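Local coordinates for protein aromatic-L-amino-acid decarboxylase (Catharanthus roseus, PDB 6EEW) that catalyses the pyridoxal 5'-phosphate-dependent decarboxylation of L-tryptophan to tryptamine and of 5-hydroxy-L-tryptophan to serotonin, working as a homodimer, at residues Asp411-Glu415 with Phe427-Val433; Leu449-Val455 with Arg484-Ile489. One frame throughout, in Å; residues are numbered along the deposited sequence.

Interaction 1 (Asp411-Glu415 with Phe427-Val433); sequences DSRFE and FRLKPDV
The chain enters an edge strand through a type I beta turn, Asp-411 to Phe-414, and then pairs antiparallel with 427-429, the partner strand of a beta hairpin. Phe-414 and Leu-429 form a non-hydrogen-bonded pair (CA-CA 4.2 Å); Glu-415 and Arg-428 form the hydrogen-bonded pair (CA-CA 5.6 Å), with Glu-415 N to Arg-428 O at 2.9 Å and Arg-428 N to Glu-415 O at 3.0 Å. Beyond the strand, Lys-430 N donates to Arg-413 O at 2.6 Å, and Val-433 turns back so that its CG1 lies 3.7 Å from Arg-413 CB.

One salt bridge crosses the contact: Glu-415 OE2 meets Arg-428 NH1 at 2.7 Å, both chi1 angles being p, on one face of the sheet. A second, Asp-411 OD2 to Arg-413 NH2 at 2.8 Å, lies within the turn, where Asp-411 OD1 accepts from Arg-413 N (2.8 Å), an Asx turn; Arg-413 also pairs with Asp-494.

On the apolar face, Phe-414 (chi1 m) receives Leu-429 CD2 over its ring, a CH-pi contact 3.5 Å from the centroid, and Phe-414 CD2 lies 4.1 Å from Phe-427 CD2. Helix 479-496 packs against Phe-414 and Leu-429. The hairpin edge is thus amphipathic, ion-paired on one face and anchored by hydrophobic packing on the other.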
# COMPACT_ATOMS: atom_id res chain seq x y z
N ASP A 411 14.85 38.57 15.50
CA ASP A 411 14.45 38.60 16.90
C ASP A 411 15.54 37.93 17.72
O ASP A 411 15.76 36.71 17.61
CB ASP A 411 13.11 37.92 17.12
CG ASP A 411 12.56 38.16 18.52
OD1 ASP A 411 13.37 38.19 19.47
OD2 ASP A 411 11.33 38.32 18.67
N SER A 412 16.23 38.72 18.55
CA SER A 412 17.37 38.26 19.31
C SER A 412 16.98 37.31 20.44
O SER A 412 17.87 36.74 21.07
CB SER A 412 18.14 39.46 19.87
OG SER A 412 17.28 40.31 20.60
N ARG A 413 15.69 37.18 20.73
CA ARG A 413 15.25 36.21 21.73
C ARG A 413 15.28 34.80 21.17
O ARG A 413 15.46 33.84 21.93
CB ARG A 413 13.83 36.55 22.20
CG ARG A 413 13.70 37.92 22.83
CD ARG A 413 12.24 38.26 23.10
NE ARG A 413 11.41 38.15 21.89
CZ ARG A 413 10.12 38.48 21.85
NH1 ARG A 413 9.51 38.94 22.93
NH2 ARG A 413 9.44 38.35 20.71
N PHE A 414 15.15 34.66 19.86
CA PHE A 414 15.12 33.37 19.18
C PHE A 414 16.45 33.09 18.51
O PHE A 414 17.29 33.98 18.32
CB PHE A 414 14.00 33.37 18.14
CG PHE A 414 12.62 33.48 18.72
CD1 PHE A 414 12.07 34.72 19.02
CD2 PHE A 414 11.84 32.35 18.92
CE1 PHE A 414 10.80 34.83 19.54
CE2 PHE A 414 10.56 32.45 19.44
CZ PHE A 414 10.04 33.69 19.75
N GLU A 415 16.65 31.83 18.14
CA GLU A 415 17.85 31.41 17.44
C GLU A 415 17.47 30.31 16.47
O GLU A 415 16.61 29.48 16.77
CB GLU A 415 18.92 30.94 18.43
CG GLU A 415 18.77 29.50 18.91
CD GLU A 415 19.94 29.05 19.78
OE1 GLU A 415 20.70 29.92 20.26
OE2 GLU A 415 20.11 27.83 19.97
N PHE A 427 13.89 26.18 15.03
CA PHE A 427 14.21 27.38 15.80
C PHE A 427 13.86 27.17 17.27
O PHE A 427 13.24 26.17 17.65
CB PHE A 427 13.49 28.61 15.24
CG PHE A 427 11.99 28.54 15.35
CD1 PHE A 427 11.26 27.70 14.52
CD2 PHE A 427 11.31 29.32 16.27
CE1 PHE A 427 9.88 27.65 14.62
CE2 PHE A 427 9.93 29.27 16.38
CZ PHE A 427 9.22 28.43 15.55
N ARG A 428 14.27 28.12 18.11
CA ARG A 428 13.96 28.02 19.53
C ARG A 428 14.15 29.39 20.18
O ARG A 428 14.73 30.30 19.60
CB ARG A 428 14.85 26.96 20.20
CG ARG A 428 16.25 27.47 20.52
CD ARG A 428 17.25 26.34 20.80
NE ARG A 428 17.41 25.97 22.21
CZ ARG A 428 18.57 26.05 22.86
NH1 ARG A 428 19.65 26.51 22.25
NH2 ARG A 428 18.64 25.69 24.14
N LEU A 429 13.61 29.52 21.39
CA LEU A 429 13.93 30.67 22.23
C LEU A 429 15.28 30.45 22.88
O LEU A 429 15.55 29.38 23.42
CB LEU A 429 12.85 30.87 23.29
CG LEU A 429 11.59 31.62 22.86
CD1 LEU A 429 10.49 31.43 23.90
CD2 LEU A 429 11.89 33.11 22.67
N LYS A 430 16.14 31.47 22.83
CA LYS A 430 17.45 31.33 23.45
C LYS A 430 17.30 31.06 24.95
O LYS A 430 16.34 31.53 25.58
CB LYS A 430 18.30 32.58 23.24
CG LYS A 430 18.84 32.76 21.83
CD LYS A 430 19.74 33.99 21.78
CE LYS A 430 20.42 34.14 20.44
NZ LYS A 430 21.18 35.42 20.37
N PRO A 431 18.24 30.34 25.55
CA PRO A 431 18.13 30.03 26.98
C PRO A 431 18.07 31.25 27.89
O PRO A 431 17.43 31.20 28.95
CB PRO A 431 19.39 29.19 27.26
CG PRO A 431 20.22 29.26 26.01
CD PRO A 431 19.28 29.53 24.89
N ASP A 432 18.71 32.36 27.52
CA ASP A 432 18.81 33.51 28.41
C ASP A 432 17.57 34.39 28.41
O ASP A 432 17.53 35.36 29.18
CB ASP A 432 20.04 34.34 28.04
CG ASP A 432 20.01 34.82 26.60
OD1 ASP A 432 19.11 34.39 25.85
OD2 ASP A 432 20.88 35.63 26.22
N VAL A 433 16.55 34.08 27.60
CA VAL A 433 15.36 34.92 27.55
C VAL A 433 14.49 34.77 28.80
O VAL A 433 13.65 35.64 29.07
CB VAL A 433 14.52 34.60 26.30
CG1 VAL A 433 15.36 34.78 25.04
CG2 VAL A 433 13.94 33.20 26.39

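Interaction 2 (Leu449-Val455 with Arg484-Ile489); sequences LNSTGRV and RVWDLI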
# COMPACT_ATOMS: atom_id res chain seq x y z
N LEU A 449 0.96 27.72 21.25
CA LEU A 449 0.70 27.85 19.82
C LEU A 449 -0.36 26.85 19.38
O LEU A 449 -1.38 27.22 18.78
CB LEU A 449 1.99 27.63 19.03
CG LEU A 449 3.01 28.77 19.10
CD1 LEU A 449 4.34 28.28 18.58
CD2 LEU A 449 2.53 29.96 18.29
N ASN A 450 -0.15 25.57 19.70
CA ASN A 450 -1.06 24.54 19.22
C ASN A 450 -2.43 24.68 19.87
O ASN A 450 -3.46 24.44 19.22
CB ASN A 450 -0.46 23.16 19.47
CG ASN A 450 0.70 22.87 18.53
OD1 ASN A 450 0.75 23.35 17.40
ND2 ASN A 450 1.65 22.07 19.00
N SER A 451 -2.47 25.07 21.14
CA SER A 451 -3.74 25.28 21.83
C SER A 451 -4.56 26.38 21.18
O SER A 451 -5.79 26.40 21.33
CB SER A 451 -3.48 25.62 23.29
OG SER A 451 -2.76 24.58 23.93
N THR A 452 -3.91 27.30 20.47
CA THR A 452 -4.65 28.33 19.75
C THR A 452 -5.72 27.76 18.83
O THR A 452 -6.76 28.39 18.62
CB THR A 452 -3.70 29.17 18.90
OG1 THR A 452 -2.79 29.87 19.76
CG2 THR A 452 -4.48 30.17 18.05
N GLY A 453 -5.49 26.57 18.28
CA GLY A 453 -6.30 26.07 17.19
C GLY A 453 -6.01 26.70 15.85
O GLY A 453 -6.45 26.16 14.82
N ARG A 454 -5.28 27.82 15.82
CA ARG A 454 -4.99 28.53 14.58
C ARG A 454 -3.68 28.11 13.94
O ARG A 454 -3.28 28.71 12.94
CB ARG A 454 -4.98 30.04 14.80
CG ARG A 454 -6.27 30.64 15.30
CD ARG A 454 -6.08 32.13 15.59
NE ARG A 454 -5.72 32.87 14.38
CZ ARG A 454 -6.57 33.60 13.65
NH1 ARG A 454 -7.85 33.70 14.01
NH2 ARG A 454 -6.15 34.22 12.56
N VAL A 455 -2.99 27.11 14.50
CA VAL A 455 -1.72 26.65 13.96
C VAL A 455 -1.42 25.29 14.58
O VAL A 455 -1.83 25.00 15.70
CB VAL A 455 -0.58 27.67 14.22
CG1 VAL A 455 -0.42 27.92 15.70
CG2 VAL A 455 0.72 27.16 13.64
N ARG A 484 1.16 35.68 9.53
CA ARG A 484 0.30 35.65 10.71
C ARG A 484 0.78 34.63 11.74
O ARG A 484 0.66 34.87 12.94
CB ARG A 484 -1.15 35.36 10.33
CG ARG A 484 -1.78 36.39 9.41
CD ARG A 484 -3.29 36.21 9.40
NE ARG A 484 -3.68 34.86 9.04
CZ ARG A 484 -4.94 34.43 9.01
NH1 ARG A 484 -5.93 35.26 9.32
NH2 ARG A 484 -5.21 33.17 8.68
N VAL A 485 1.34 33.51 11.29
CA VAL A 485 1.93 32.57 12.25
C VAL A 485 3.06 33.23 13.01
O VAL A 485 3.18 33.10 14.23
CB VAL A 485 2.42 31.30 11.54
CG1 VAL A 485 3.27 30.49 12.50
CG2 VAL A 485 1.24 30.46 11.08
N TRP A 486 3.93 33.94 12.30
CA TRP A 486 5.04 34.62 12.97
C TRP A 486 4.52 35.69 13.94
O TRP A 486 5.02 35.82 15.06
CB TRP A 486 5.98 35.22 11.94
CG TRP A 486 7.07 36.02 12.54
CD1 TRP A 486 7.38 37.32 12.26
CD2 TRP A 486 7.97 35.60 13.57
NE1 TRP A 486 8.45 37.73 13.02
CE2 TRP A 486 8.82 36.69 13.84
CE3 TRP A 486 8.14 34.41 14.27
CZ2 TRP A 486 9.83 36.62 14.79
CZ3 TRP A 486 9.15 34.34 15.21
CH2 TRP A 486 9.98 35.44 15.47
N ASP A 487 3.51 36.45 13.52
CA ASP A 487 2.90 37.42 14.43
C ASP A 487 2.38 36.73 15.69
O ASP A 487 2.61 37.20 16.81
CB ASP A 487 1.77 38.16 13.73
CG ASP A 487 2.27 39.13 12.68
OD1 ASP A 487 3.40 39.62 12.82
OD2 ASP A 487 1.53 39.36 11.69
N LEU A 488 1.69 35.60 15.52
CA LEU A 488 1.15 34.87 16.67
C LEU A 488 2.26 34.37 17.57
O LEU A 488 2.15 34.43 18.80
CB LEU A 488 0.30 33.70 16.18
CG LEU A 488 -0.32 32.80 17.26
CD1 LEU A 488 -1.34 33.56 18.09
CD2 LEU A 488 -0.91 31.51 16.68
N ILE A 489 3.32 33.83 16.98
CA ILE A 489 4.45 33.34 17.76
C ILE A 489 5.01 34.47 18.62
O ILE A 489 5.26 34.29 19.82
CB ILE A 489 5.53 32.75 16.83
CG1 ILE A 489 4.95 31.53 16.08
CG2 ILE A 489 6.78 32.40 17.63
CD1 ILE A 489 5.90 30.89 15.09
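Helix 438-451 ends within 449-455, where the chain turns away at Gly-453, whose backbone angles (phi 76°, psi -14°) would jam a CB against the preceding carbonyl oxygen, which calls for glycine; Val-455 then runs extended. This bend lets the segment meet residues 484-489 of helix 479-496 at two places, with CA-CA separations of 7.0 Å for Leu-449 and Ile-489 and 7.2 Å for Val-455 and Val-485.

Leu-488 points from the helix into the bend. Its CD2 lies 4.1 Å from Leu-449 CD2, 4.0 Å from Thr-452 OG1 and 3.8 Å from Val-455 CG1, so one methyl touches residues before and after the turn. Alongside it, Leu-449 CD2 packs 3.6 Å from Ile-489 CG1, and Val-455 CG2 approaches Val-485 CG2 at 4.2 Å. Tyr-98 touches both valines.

Toward solvent, Arg-454 NH2 stands 3.4 Å from Arg-484 NH1, over one face of the Arg-484 guanidinium. Both are donors of like charge, but Arg-484 also has a salt bridge to Glu-46, which probably offsets part of the repulsion. Gly-453 is also tied to Val-50 through the backbone. The contact is therefore plain helix-to-helix-end packing, held between these segments by aliphatic van der Waals contacts, with the arginine pair at its solvent-facing edge.

The two contacts come in series along the chain, the hairpin of interaction 1 closing before helix 438-451 leads to interaction 2, and their centres lie about 17 Å apart. Both belong to the C-terminal region, in which helices pack against the four-stranded antiparallel sheet that includes strands 414-416 and 424-429. Helix 479-496 joins them directly: Ile-489 CG2 is 4.1 Å from Phe-414 CZ, Ile-489 CD1 is 4.2 Å from Phe-427 CZ, and Trp-486 CH2 is 4.2 Å from Phe-414 CD1. These apolar contacts join the sheet to helix 479-496, away from the substrate and cofactor sites.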